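Local atomic coordinates of hydroxyethylphosphonate dioxygenase (Streptomyces albus, PDB entry 6B9R), a protein that binds 2-hydroxyethylphosphonate beside a single iron ion and probably cleaves it with dioxygen to give hydroxymethylphosphonate. Residues L345-L350 and T412-L417; A356-T361 and I402-S407; Q365-L370 and D394-I399; P374-W379 and D387-P392. One frame throughout, in Å; residues are numbered along the deposited sequence.

Contact 1 (L345-L350 and T412-L417); sequences LAVDVL and TELLML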
loop_
_atom_site.group_PDB
_atom_site.type_symbol
_atom_site.label_atom_id
_atom_site.label_comp_id
_atom_site.label_asym_id
_atom_site.label_seq_id
_atom_site.Cartn_x
_atom_site.Cartn_y
_atom_site.Cartn_z
ATOM N N LEU A 345 13.165 10.973 16.616
ATOM C CA LEU A 345 13.726 12.173 17.220
ATOM C C LEU A 345 13.708 12.106 18.737
ATOM O O LEU A 345 12.738 11.642 19.342
ATOM C CB LEU A 345 12.955 13.428 16.797
ATOM C CG LEU A 345 12.965 13.745 15.302
ATOM C CD1 LEU A 345 11.903 14.804 14.982
ATOM C CD2 LEU A 345 14.338 14.213 14.878
ATOM N N ALA A 346 14.784 12.603 19.348
ATOM C CA ALA A 346 14.730 13.045 20.731
ATOM C C ALA A 346 14.381 14.526 20.702
ATOM O O ALA A 346 14.987 15.295 19.951
ATOM C CB ALA A 346 16.066 12.809 21.450
ATOM N N VAL A 347 13.387 14.920 21.490
ATOM C CA VAL A 347 12.861 16.279 21.462
ATOM C C VAL A 347 13.051 16.891 22.837
ATOM O O VAL A 347 12.425 16.449 23.808
ATOM C CB VAL A 347 11.376 16.309 21.069
ATOM C CG1 VAL A 347 10.883 17.761 20.998
ATOM C CG2 VAL A 347 11.151 15.560 19.753
ATOM N N ASP A 348 13.892 17.921 22.924
ATOM C CA ASP A 348 13.964 18.738 24.127
ATOM C C ASP A 348 12.942 19.849 23.982
ATOM O O ASP A 348 13.046 20.674 23.067
ATOM C CB ASP A 348 15.361 19.315 24.339
ATOM C CG ASP A 348 16.370 18.255 24.695
ATOM O OD1 ASP A 348 16.035 17.382 25.517
ATOM O OD2 ASP A 348 17.488 18.284 24.146
ATOM N N VAL A 349 11.943 19.848 24.856
ATOM C CA VAL A 349 10.899 20.863 24.830
ATOM C C VAL A 349 11.372 22.001 25.718
ATOM O O VAL A 349 11.496 21.840 26.935
ATOM C CB VAL A 349 9.552 20.308 25.298
ATOM C CG1 VAL A 349 8.488 21.413 25.260
ATOM C CG2 VAL A 349 9.135 19.136 24.404
ATOM N N LEU A 350 11.660 23.147 25.101
ATOM C CA LEU A 350 12.281 24.268 25.792
ATOM C C LEU A 350 11.290 25.358 26.151
ATOM O O LEU A 350 11.437 26.002 27.196
ATOM C CB LEU A 350 13.393 24.869 24.922
ATOM C CG LEU A 350 14.451 23.865 24.440
ATOM C CD1 LEU A 350 15.405 24.514 23.454
ATOM C CD2 LEU A 350 15.199 23.255 25.622
ATOM N N THR A 412 12.309 19.676 29.157
ATOM C CA THR A 412 12.116 18.253 29.378
ATOM C C THR A 412 12.168 17.558 28.029
ATOM O O THR A 412 11.977 18.182 26.981
ATOM C CB THR A 412 10.792 17.974 30.097
ATOM O OG1 THR A 412 10.704 16.587 30.442
ATOM C CG2 THR A 412 9.640 18.336 29.217
ATOM N N GLU A 413 12.449 16.261 28.061
ATOM C CA GLU A 413 12.718 15.500 26.850
ATOM C C GLU A 413 11.596 14.511 26.572
ATOM O O GLU A 413 11.055 13.894 27.494
ATOM C CB GLU A 413 14.042 14.744 26.967
ATOM C CG GLU A 413 14.550 14.187 25.640
ATOM C CD GLU A 413 15.822 13.365 25.809
ATOM O OE1 GLU A 413 15.992 12.758 26.891
ATOM O OE2 GLU A 413 16.648 13.328 24.870
ATOM N N LEU A 414 11.264 14.336 25.300
ATOM C CA LEU A 414 10.398 13.238 24.911
ATOM C C LEU A 414 10.979 12.527 23.700
ATOM O O LEU A 414 11.814 13.067 22.970
ATOM C CB LEU A 414 8.955 13.703 24.635
ATOM C CG LEU A 414 8.531 14.677 23.543
ATOM C CD1 LEU A 414 8.617 14.058 22.143
ATOM C CD2 LEU A 414 7.102 15.104 23.838
ATOM N N LEU A 415 10.518 11.300 23.498
ATOM C CA LEU A 415 10.902 10.490 22.353
ATOM C C LEU A 415 9.769 10.551 21.337
ATOM O O LEU A 415 8.600 10.413 21.709
ATOM C CB LEU A 415 11.162 9.047 22.791
ATOM C CG LEU A 415 11.543 8.002 21.738
ATOM C CD1 LEU A 415 12.823 8.390 21.024
ATOM C CD2 LEU A 415 11.679 6.642 22.426
ATOM N N MET A 416 10.110 10.766 20.063
ATOM C CA MET A 416 9.119 10.867 18.993
ATOM C C MET A 416 9.481 9.903 17.872
ATOM O O MET A 416 10.604 9.934 17.350
ATOM C CB MET A 416 9.025 12.307 18.453
ATOM C CG MET A 416 8.215 12.481 17.158
ATOM S SD MET A 416 8.313 14.181 16.510
ATOM C CE MET A 416 7.120 15.033 17.526
ATOM N N LEU A 417 8.538 9.038 17.510
ATOM C CA LEU A 417 8.694 8.159 16.360
ATOM C C LEU A 417 7.529 8.421 15.420
ATOM O O LEU A 417 6.377 8.272 15.822
ATOM C CB LEU A 417 8.710 6.681 16.760
ATOM C CG LEU A 417 8.848 5.772 15.525
ATOM C CD1 LEU A 417 10.198 5.971 14.812
ATOM C CD2 LEU A 417 8.657 4.312 15.874
#
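Leu345 to Val349 pair in antiparallel fashion with Met416 to Thr412, the strand axes approaching to 4.6 Å with their N-to-C directions 152° apart. Leu345 with Met416, Val347 with Leu414 and Val349 with Thr412 are the hydrogen-bonded pairs, each exchanging two N-H...O=C bonds. Val349 N to Thr412 O is 2.7 Å, whereas the return bond from Thr412 N to Val349 O, where this pairing ends, stretches to 3.2 Å. The same six residues put their side chains on one buried, largely apolar face, where Thr412 OG1 is hydrogen-bonded to the backbone oxygen of Gln373. There the second torsion of Leu414 (chi2 72°) sets CD1 3.7 Å from Val347 CB, the two side chains running side by side. Val347 CG2 also reaches Met416 CB at 4.1 Å, and the flexible thioether of Met416 sets SD 4.0 Å from Leu345 CD1. Branched and long apolar residues suit this buried face. On the other face Ala346, whose side chain is a lone methyl, brings CB to 3.5 Å from Glu413 OE2. Asp348 OD1 packs 3.5 Å from Glu413 CG; the two carboxylates would be expected to repel, but Asp348 OD2 is salt-bridged to Arg329, which probably offsets this. Strand 328-332 continues the sheet beyond 343-349, and strand 364-369 continues it beyond 412-419. Leu406 and Phe404 of strand 403-407 pack on the apolar face, together with Leu250 of the second subunit, while Leu415 meets Leu204 and Leu206 of strand 202-208 on the other.

Contact 2 (A356-T361 and I402-S407); sequences APLPPT and IEFSLS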
loop_
_atom_site.group_PDB
_atom_site.type_symbol
_atom_site.label_atom_id
_atom_site.label_comp_id
_atom_site.label_asym_id
_atom_site.label_seq_id
_atom_site.Cartn_x
_atom_site.Cartn_y
_atom_site.Cartn_z
ATOM N N ALA A 356 4.599 27.291 19.578
ATOM C CA ALA A 356 5.348 26.616 18.516
ATOM C C ALA A 356 4.595 25.400 17.997
ATOM O O ALA A 356 5.010 24.254 18.213
ATOM C CB ALA A 356 6.735 26.204 19.004
ATOM N N PRO A 357 3.502 25.610 17.274
ATOM C CA PRO A 357 2.829 24.466 16.651
ATOM C C PRO A 357 3.768 23.769 15.677
ATOM O O PRO A 357 4.477 24.412 14.898
ATOM C CB PRO A 357 1.626 25.101 15.943
ATOM C CG PRO A 357 2.018 26.518 15.725
ATOM C CD PRO A 357 2.882 26.895 16.902
ATOM N N LEU A 358 3.791 22.460 15.743
ATOM C CA LEU A 358 4.583 21.708 14.783
ATOM C C LEU A 358 3.821 21.583 13.466
ATOM O O LEU A 358 2.595 21.428 13.475
ATOM C CB LEU A 358 4.912 20.319 15.329
ATOM C CG LEU A 358 5.902 20.338 16.495
ATOM C CD1 LEU A 358 6.204 18.931 16.973
ATOM C CD2 LEU A 358 7.167 21.023 16.013
ATOM N N PRO A 359 4.511 21.662 12.332
ATOM C CA PRO A 359 3.837 21.487 11.040
ATOM C C PRO A 359 3.158 20.133 10.977
ATOM O O PRO A 359 3.736 19.121 11.404
ATOM C CB PRO A 359 4.984 21.581 10.017
ATOM C CG PRO A 359 6.071 22.317 10.728
ATOM C CD PRO A 359 5.950 21.932 12.181
ATOM N N PRO A 360 1.918 20.082 10.497
ATOM C CA PRO A 360 1.272 18.785 10.276
ATOM C C PRO A 360 2.100 17.942 9.324
ATOM O O PRO A 360 2.723 18.454 8.389
ATOM C CB PRO A 360 -0.083 19.160 9.668
ATOM C CG PRO A 360 -0.339 20.553 10.161
ATOM C CD PRO A 360 1.023 21.204 10.169
ATOM N N THR A 361 2.140 16.646 9.599
ATOM C CA THR A 361 2.820 15.693 8.746
ATOM C C THR A 361 1.833 14.612 8.327
ATOM O O THR A 361 0.834 14.350 9.006
ATOM C CB THR A 361 4.041 15.059 9.444
ATOM O OG1 THR A 361 4.605 14.051 8.596
ATOM C CG2 THR A 361 3.651 14.422 10.784
ATOM N N ILE A 402 -2.434 16.141 12.220
ATOM C CA ILE A 402 -2.780 16.925 13.405
ATOM C C ILE A 402 -1.742 18.012 13.630
ATOM O O ILE A 402 -0.536 17.746 13.631
ATOM C CB ILE A 402 -2.887 16.021 14.643
ATOM C CG1 ILE A 402 -4.002 14.977 14.460
ATOM C CG2 ILE A 402 -3.048 16.873 15.910
ATOM C CD1 ILE A 402 -5.357 15.548 14.034
ATOM N N GLU A 403 -2.207 19.236 13.870
ATOM C CA GLU A 403 -1.323 20.313 14.296
ATOM C C GLU A 403 -1.328 20.371 15.816
ATOM O O GLU A 403 -2.385 20.584 16.422
ATOM C CB GLU A 403 -1.762 21.656 13.713
ATOM C CG GLU A 403 -0.770 22.773 14.061
ATOM C CD GLU A 403 -1.315 24.162 13.804
ATOM O OE1 GLU A 403 -2.319 24.537 14.449
ATOM O OE2 GLU A 403 -0.732 24.877 12.962
ATOM N N PHE A 404 -0.161 20.160 16.435
ATOM C CA PHE A 404 -0.060 20.283 17.881
ATOM C C PHE A 404 1.187 21.069 18.263
ATOM O O PHE A 404 2.137 21.207 17.491
ATOM C CB PHE A 404 -0.066 18.920 18.610
ATOM C CG PHE A 404 1.102 18.008 18.289
ATOM C CD1 PHE A 404 2.290 18.094 19.002
ATOM C CD2 PHE A 404 0.976 17.007 17.335
ATOM C CE1 PHE A 404 3.348 17.233 18.732
ATOM C CE2 PHE A 404 2.025 16.135 17.062
ATOM C CZ PHE A 404 3.223 16.257 17.759
ATOM N N SER A 405 1.158 21.596 19.479
ATOM C CA SER A 405 2.318 22.218 20.082
ATOM C C SER A 405 2.612 21.535 21.408
ATOM O O SER A 405 1.736 20.925 22.025
ATOM C CB SER A 405 2.095 23.719 20.307
ATOM O OG SER A 405 1.044 23.916 21.229
ATOM N N LEU A 406 3.863 21.656 21.844
ATOM C CA LEU A 406 4.331 21.107 23.102
ATOM C C LEU A 406 4.908 22.232 23.948
ATOM O O LEU A 406 5.474 23.186 23.419
ATOM C CB LEU A 406 5.405 20.050 22.869
ATOM C CG LEU A 406 5.052 19.009 21.812
ATOM C CD1 LEU A 406 6.302 18.214 21.429
ATOM C CD2 LEU A 406 3.962 18.098 22.359
ATOM N N SER A 407 4.749 22.123 25.264
ATOM C CA SER A 407 5.359 23.095 26.158
ATOM C C SER A 407 5.636 22.435 27.500
ATOM O O SER A 407 5.088 21.378 27.821
ATOM C CB SER A 407 4.470 24.332 26.345
ATOM O OG SER A 407 3.346 24.024 27.146
HETATM O O HOH W 1 4.690 25.427 22.034
HETATM O O HOH W 2 1.691 19.122 14.514
HETATM O O HOH W 3 0.582 15.799 11.912
#
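Leu358 overlaps the outer end of the Phe404 ring, its CD1 lying 3.8 Å from CE1 and also close to CZ, an oblique approach between two buried apolar groups. A first torsion of 63° places the CG of Phe404 between the backbone N and the carbonyl carbon; although its CB points away from the loop, the ring's end comes back near it. The backbones are joined by one direct hydrogen bond, Leu358 N to Phe404 O, 2.7 Å long and nearly straight at 170°. Pro357, having no N-H to offer, adds a CA-H...O contact to the same oxygen. Residues 357-360 have the backbone angles of a polyproline II stretch, and they run almost antiparallel to 402-405, end-to-end directions 168° apart, along the outermost strand of a small three-stranded sheet. With its larger partner sheet this forms a beta sandwich of the cupin type, and the proline-rich loop borders the edge of it. Water fills in where regular pairing stops: one molecule donates to Leu358 O (2.7 Å) and Ile402 O (2.8 Å) and accepts from Phe404 N (2.9 Å), while another links Ala356 N with Leu406 O. On the exposed side Glu403 lays its aliphatic part against the proline rings, CB 4.0 Å from Pro360 CG and CG 3.8 Å from Pro357 CB, suiting a long residue whose carboxylate can stay near solvent. Ala356 O and Leu406 N are both hydrogen-bonded to the hydroxyl of Tyr328, and Leu250 of the second subunit packs on Leu358 and Pro359.

Contact 3 (Q365-L370 and D394-I399); sequences QYLYVL and DSAYVI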
loop_
_atom_site.group_PDB
_atom_site.type_symbol
_atom_site.label_atom_id
_atom_site.label_comp_id
_atom_site.label_asym_id
_atom_site.label_seq_id
_atom_site.Cartn_x
_atom_site.Cartn_y
_atom_site.Cartn_z
ATOM N N GLN A 365 2.240 9.620 14.483
ATOM C CA GLN A 365 3.265 9.962 15.469
ATOM C C GLN A 365 3.024 9.245 16.789
ATOM O O GLN A 365 1.880 9.076 17.220
ATOM C CB GLN A 365 3.336 11.476 15.714
ATOM C CG GLN A 365 3.578 12.243 14.429
ATOM C CD GLN A 365 3.786 13.712 14.666
ATOM O OE1 GLN A 365 4.789 14.119 15.265
ATOM N NE2 GLN A 365 2.842 14.525 14.196
ATOM N N TYR A 366 4.125 8.863 17.436
ATOM C CA TYR A 366 4.132 8.267 18.762
ATOM C C TYR A 366 5.046 9.112 19.644
ATOM O O TYR A 366 6.153 9.464 19.230
ATOM C CB TYR A 366 4.615 6.804 18.688
ATOM C CG TYR A 366 5.024 6.201 20.013
ATOM C CD1 TYR A 366 6.321 6.359 20.501
ATOM C CD2 TYR A 366 4.121 5.463 20.772
ATOM C CE1 TYR A 366 6.697 5.822 21.709
ATOM C CE2 TYR A 366 4.485 4.920 21.987
ATOM C CZ TYR A 366 5.788 5.103 22.453
ATOM O OH TYR A 366 6.186 4.562 23.658
ATOM N N LEU A 367 4.593 9.428 20.852
ATOM C CA LEU A 367 5.362 10.237 21.782
ATOM C C LEU A 367 5.522 9.475 23.086
ATOM O O LEU A 367 4.622 8.746 23.502
ATOM C CB LEU A 367 4.672 11.580 22.060
ATOM C CG LEU A 367 4.226 12.436 20.874
ATOM C CD1 LEU A 367 3.535 13.699 21.390
ATOM C CD2 LEU A 367 5.413 12.797 19.989
ATOM N N TYR A 368 6.677 9.641 23.733
ATOM C CA TYR A 368 6.916 9.028 25.033
ATOM C C TYR A 368 7.751 10.002 25.853
ATOM O O TYR A 368 8.785 10.466 25.373
ATOM C CB TYR A 368 7.635 7.675 24.893
ATOM C CG TYR A 368 7.953 7.027 26.226
ATOM C CD1 TYR A 368 7.042 6.183 26.843
ATOM C CD2 TYR A 368 9.167 7.275 26.880
ATOM C CE1 TYR A 368 7.321 5.608 28.085
ATOM C CE2 TYR A 368 9.451 6.701 28.098
ATOM C CZ TYR A 368 8.526 5.862 28.696
ATOM O OH TYR A 368 8.832 5.301 29.925
ATOM N N VAL A 369 7.309 10.327 27.066
ATOM C CA VAL A 369 7.967 11.373 27.850
ATOM C C VAL A 369 9.123 10.751 28.625
ATOM O O VAL A 369 8.910 9.995 29.576
ATOM C CB VAL A 369 6.998 12.092 28.794
ATOM C CG1 VAL A 369 7.778 13.072 29.680
ATOM C CG2 VAL A 369 5.946 12.828 27.994
ATOM N N LEU A 370 10.352 11.099 28.233
ATOM C CA LEU A 370 11.559 10.623 28.902
ATOM C C LEU A 370 11.977 11.506 30.061
ATOM O O LEU A 370 12.528 11.000 31.042
ATOM C CB LEU A 370 12.730 10.553 27.915
ATOM C CG LEU A 370 12.672 9.524 26.787
ATOM C CD1 LEU A 370 13.650 9.878 25.676
ATOM C CD2 LEU A 370 12.963 8.132 27.323
ATOM N N ASP A 394 4.343 8.721 30.489
ATOM C CA ASP A 394 3.138 8.702 29.667
ATOM C C ASP A 394 3.517 8.671 28.185
ATOM O O ASP A 394 4.625 9.050 27.791
ATOM C CB ASP A 394 2.267 9.942 29.930
ATOM C CG ASP A 394 1.532 9.906 31.263
ATOM O OD1 ASP A 394 1.618 8.901 31.996
ATOM O OD2 ASP A 394 0.853 10.911 31.570
ATOM N N SER A 395 2.584 8.219 27.349
ATOM C CA SER A 395 2.833 8.187 25.916
ATOM C C SER A 395 1.594 8.692 25.184
ATOM O O SER A 395 0.524 8.875 25.775
ATOM C CB SER A 395 3.226 6.773 25.447
ATOM O OG SER A 395 2.311 5.800 25.953
ATOM N N ALA A 396 1.745 8.944 23.886
ATOM C CA ALA A 396 0.600 9.395 23.107
ATOM C C ALA A 396 0.712 8.880 21.681
ATOM O O ALA A 396 1.806 8.631 21.169
ATOM C CB ALA A 396 0.473 10.924 23.100
ATOM N N TYR A 397 -0.448 8.721 21.056
ATOM C CA TYR A 397 -0.561 8.382 19.650
ATOM C C TYR A 397 -1.269 9.526 18.934
ATOM O O TYR A 397 -2.247 10.070 19.457
ATOM C CB TYR A 397 -1.340 7.077 19.456
ATOM C CG TYR A 397 -1.765 6.942 18.033
ATOM C CD1 TYR A 397 -0.827 6.698 17.035
ATOM C CD2 TYR A 397 -3.094 7.109 17.670
ATOM C CE1 TYR A 397 -1.202 6.602 15.717
ATOM C CE2 TYR A 397 -3.484 7.012 16.348
ATOM C CZ TYR A 397 -2.536 6.755 15.379
ATOM O OH TYR A 397 -2.921 6.673 14.062
ATOM N N VAL A 398 -0.769 9.897 17.747
ATOM C CA VAL A 398 -1.300 11.004 16.954
ATOM C C VAL A 398 -1.536 10.525 15.527
ATOM O O VAL A 398 -0.632 9.951 14.911
ATOM C CB VAL A 398 -0.344 12.214 16.941
ATOM C CG1 VAL A 398 -1.078 13.473 16.466
ATOM C CG2 VAL A 398 0.323 12.431 18.325
ATOM N N ILE A 399 -2.739 10.764 14.999
ATOM C CA ILE A 399 -3.043 10.398 13.612
ATOM C C ILE A 399 -2.366 11.392 12.675
ATOM O O ILE A 399 -1.994 12.501 13.104
ATOM C CB ILE A 399 -4.562 10.349 13.338
ATOM C CG1 ILE A 399 -5.182 11.757 13.340
ATOM C CG2 ILE A 399 -5.245 9.383 14.298
ATOM C CD1 ILE A 399 -6.681 11.782 12.865
HETATM O O HOH W 4 0.657 13.213 12.808
#
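Gln365 to Val369 run antiparallel to Val398 to Asp394, the short strand axes 166° apart and 4.6 Å at closest approach. Gln365 with Val398 and Leu367 with Ala396 each exchange two backbone hydrogen bonds, and Val369 N adds a fifth to Asp394 O. On the face carrying Gln365 and Leu367, the CB atoms of Gln365 and Val398 meet at 3.9 Å. The Gln365 amide serves both its ends: NE2 donates to a water 2.9 Å away that itself donates to Ile399 O, while OE1 accepts from Arg418. The opposite face is aromatic. Small Ser395 sits by the rings of Tyr366 and Tyr368, its CB 4.1 Å from Tyr368 CD1 at that ring's edge and, oblique to the other ring, likewise 4.1 Å from Tyr366 OH. The hydroxyls of Tyr366 and Ser395 are satisfied elsewhere, by Thr114 OG1 and Ala115 N, as suits such groups in a buried place. Both tyrosines also pack on Leu204 of strand 202-208. Strands 364-369 and 395-398 are adjacent in the large antiparallel sheet, here part of a cupin-type beta sandwich, with the hairpin 375-390 lying between them in the sequence.

Contact 4 (P374-W379 and D387-P392); sequences PVSVRW and DGRLEP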
loop_
_atom_site.group_PDB
_atom_site.type_symbol
_atom_site.label_atom_id
_atom_site.label_comp_id
_atom_site.label_asym_id
_atom_site.label_seq_id
_atom_site.Cartn_x
_atom_site.Cartn_y
_atom_site.Cartn_z
ATOM N N PRO A 374 6.470 17.191 33.203
ATOM C CA PRO A 374 5.373 16.905 32.273
ATOM C C PRO A 374 5.440 17.816 31.055
ATOM O O PRO A 374 6.027 18.899 31.085
ATOM C CB PRO A 374 4.109 17.186 33.101
ATOM C CG PRO A 374 4.558 17.194 34.523
ATOM C CD PRO A 374 5.976 17.696 34.498
ATOM N N VAL A 375 4.820 17.361 29.969
ATOM C CA VAL A 375 4.733 18.126 28.726
ATOM C C VAL A 375 3.262 18.426 28.470
ATOM O O VAL A 375 2.440 17.502 28.399
ATOM C CB VAL A 375 5.343 17.362 27.536
ATOM C CG1 VAL A 375 5.219 18.184 26.241
ATOM C CG2 VAL A 375 6.799 17.005 27.805
ATOM N N SER A 376 2.926 19.705 28.328
ATOM C CA SER A 376 1.568 20.082 27.951
ATOM C C SER A 376 1.442 20.022 26.433
ATOM O O SER A 376 2.312 20.511 25.706
ATOM C CB SER A 376 1.219 21.481 28.472
ATOM O OG SER A 376 1.030 21.488 29.888
ATOM N N VAL A 377 0.351 19.427 25.956
ATOM C CA VAL A 377 0.109 19.252 24.529
ATOM C C VAL A 377 -1.189 19.958 24.183
ATOM O O VAL A 377 -2.185 19.821 24.904
ATOM C CB VAL A 377 0.039 17.762 24.135
ATOM C CG1 VAL A 377 -0.022 17.616 22.617
ATOM C CG2 VAL A 377 1.238 16.993 24.705
ATOM N N ARG A 378 -1.177 20.722 23.096
ATOM C CA ARG A 378 -2.369 21.420 22.635
ATOM C C ARG A 378 -2.544 21.120 21.156
ATOM O O ARG A 378 -1.586 21.224 20.387
ATOM C CB ARG A 378 -2.256 22.926 22.891
ATOM C CG ARG A 378 -2.034 23.239 24.364
ATOM C CD ARG A 378 -1.879 24.723 24.622
ATOM N NE ARG A 378 -1.807 25.022 26.049
ATOM C CZ ARG A 378 -0.701 24.920 26.784
ATOM N NH1 ARG A 378 0.442 24.519 26.231
ATOM N NH2 ARG A 378 -0.736 25.221 28.074
ATOM N N TRP A 379 -3.741 20.710 20.757
ATOM C CA TRP A 379 -3.883 20.267 19.385
ATOM C C TRP A 379 -5.278 20.600 18.888
ATOM O O TRP A 379 -6.179 20.930 19.662
ATOM C CB TRP A 379 -3.553 18.767 19.256
ATOM C CG TRP A 379 -4.570 17.796 19.782
ATOM C CD1 TRP A 379 -5.534 17.159 19.053
ATOM C CD2 TRP A 379 -4.703 17.314 21.130
ATOM N NE1 TRP A 379 -6.266 16.325 19.863
ATOM C CE2 TRP A 379 -5.780 16.399 21.140
ATOM C CE3 TRP A 379 -4.026 17.575 22.331
ATOM C CZ2 TRP A 379 -6.201 15.738 22.297
ATOM C CZ3 TRP A 379 -4.442 16.919 23.487
ATOM C CH2 TRP A 379 -5.522 16.006 23.457
ATOM N N ASP A 387 -6.543 19.996 24.774
ATOM C CA ASP A 387 -5.289 20.125 25.497
ATOM C C ASP A 387 -5.155 18.963 26.467
ATOM O O ASP A 387 -6.148 18.378 26.903
ATOM C CB ASP A 387 -5.200 21.458 26.247
ATOM C CG ASP A 387 -6.387 21.691 27.151
ATOM O OD1 ASP A 387 -6.482 21.023 28.201
ATOM O OD2 ASP A 387 -7.236 22.541 26.808
ATOM N N GLY A 388 -3.915 18.629 26.795
ATOM C CA GLY A 388 -3.668 17.557 27.739
ATOM C C GLY A 388 -2.251 17.672 28.239
ATOM O O GLY A 388 -1.460 18.478 27.746
ATOM N N ARG A 389 -1.931 16.851 29.234
ATOM C CA ARG A 389 -0.605 16.883 29.835
ATOM C C ARG A 389 -0.072 15.472 29.980
ATOM O O ARG A 389 -0.724 14.622 30.595
ATOM C CB ARG A 389 -0.630 17.574 31.193
ATOM C CG ARG A 389 0.749 18.056 31.595
ATOM C CD ARG A 389 0.682 18.849 32.874
ATOM N NE ARG A 389 0.742 17.959 34.025
ATOM C CZ ARG A 389 1.065 18.363 35.245
ATOM N NH1 ARG A 389 1.344 19.640 35.454
ATOM N NH2 ARG A 389 1.116 17.496 36.246
ATOM N N LEU A 390 1.108 15.225 29.418
ATOM C CA LEU A 390 1.783 13.941 29.537
ATOM C C LEU A 390 2.778 14.032 30.683
ATOM O O LEU A 390 3.678 14.866 30.648
ATOM C CB LEU A 390 2.505 13.585 28.242
ATOM C CG LEU A 390 1.609 13.344 27.030
ATOM C CD1 LEU A 390 2.387 13.541 25.727
ATOM C CD2 LEU A 390 1.071 11.935 27.117
ATOM N N GLU A 391 2.615 13.179 31.692
ATOM C CA GLU A 391 3.596 13.071 32.755
ATOM C C GLU A 391 4.747 12.190 32.290
ATOM O O GLU A 391 4.626 11.482 31.285
ATOM C CB GLU A 391 2.960 12.480 34.010
ATOM C CG GLU A 391 1.524 12.909 34.249
ATOM C CD GLU A 391 1.412 14.341 34.698
ATOM O OE1 GLU A 391 2.282 14.782 35.474
ATOM O OE2 GLU A 391 0.455 15.026 34.274
ATOM N N PRO A 392 5.882 12.225 32.987
ATOM C CA PRO A 392 6.977 11.298 32.658
ATOM C C PRO A 392 6.503 9.853 32.615
ATOM O O PRO A 392 5.813 9.372 33.520
ATOM C CB PRO A 392 7.986 11.530 33.787
ATOM C CG PRO A 392 7.747 12.967 34.205
ATOM C CD PRO A 392 6.268 13.211 34.021
#
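Pro374, Asp387 and Leu390 have the most surface buried between these two segments. Pro374 turns its CB-CG edge onto one face of the Arg389 guanidinium, with CG 3.7 Å above its centre and CB 3.6 Å from NE, so the hydrocarbon shields the charged group from one side. Glu391 holds that group in place from its edge: OE2 accepts from Arg389 NE at 3.0 Å, in the guanidinium plane, as part of a salt bridge, while OE1 rests 3.4 Å from Pro374 CG. Leu390 points to the buried face instead. Its CD1 meets Val377 CG2 at 3.8 Å; Met88 of strand 86-89 packs on Leu390 as well. Asp387, exposed near the other end, touches through its CB, 3.7 Å from Val377 O and near Arg378 CG; Arg378 NH1 is hydrogen-bonded to Ser407 OG of strand 403-407. Beside it the indole of Trp379 swings across the strand, CZ3 3.7 Å from Asp387 C and close to Gly388 N, where Gly388 presents no side chain to the ring. Four backbone hydrogen bonds, two each between Val375 and Leu390 and between Val377 and Gly388, fix the register. This is the antiparallel pairing of a beta hairpin, strands 375-381 and 384-390, which with strand 403-407 forms the smaller sheet of the cupin sandwich.

Overall arrangement
The four contacts belong to one beta sandwich. Contacts 1 and 3 are neighbours in its larger sheet, centres about 10 Å apart, joined where Leu415 N approaches Tyr368 O at 2.7 Å. Contacts 2 and 4 share the smaller sheet, where strand 403-407 lies beside 375-381. Between the sheets Val369 CG2 meets Leu390 CB at 3.5 Å, while at the sandwich's border Met416 CE touches Leu358 CD1 of the proline-rich loop at 4.0 Å. Contacts 1 and 2 both reach the second subunit. None builds the iron site of His149, Gln153 and His190: the side chains of Leu415 and Tyr366 are each about 13 Å from a bound 2-hydroxyethylphosphonate, their sheet packing against strand 202-208 of the other seven-stranded sheet.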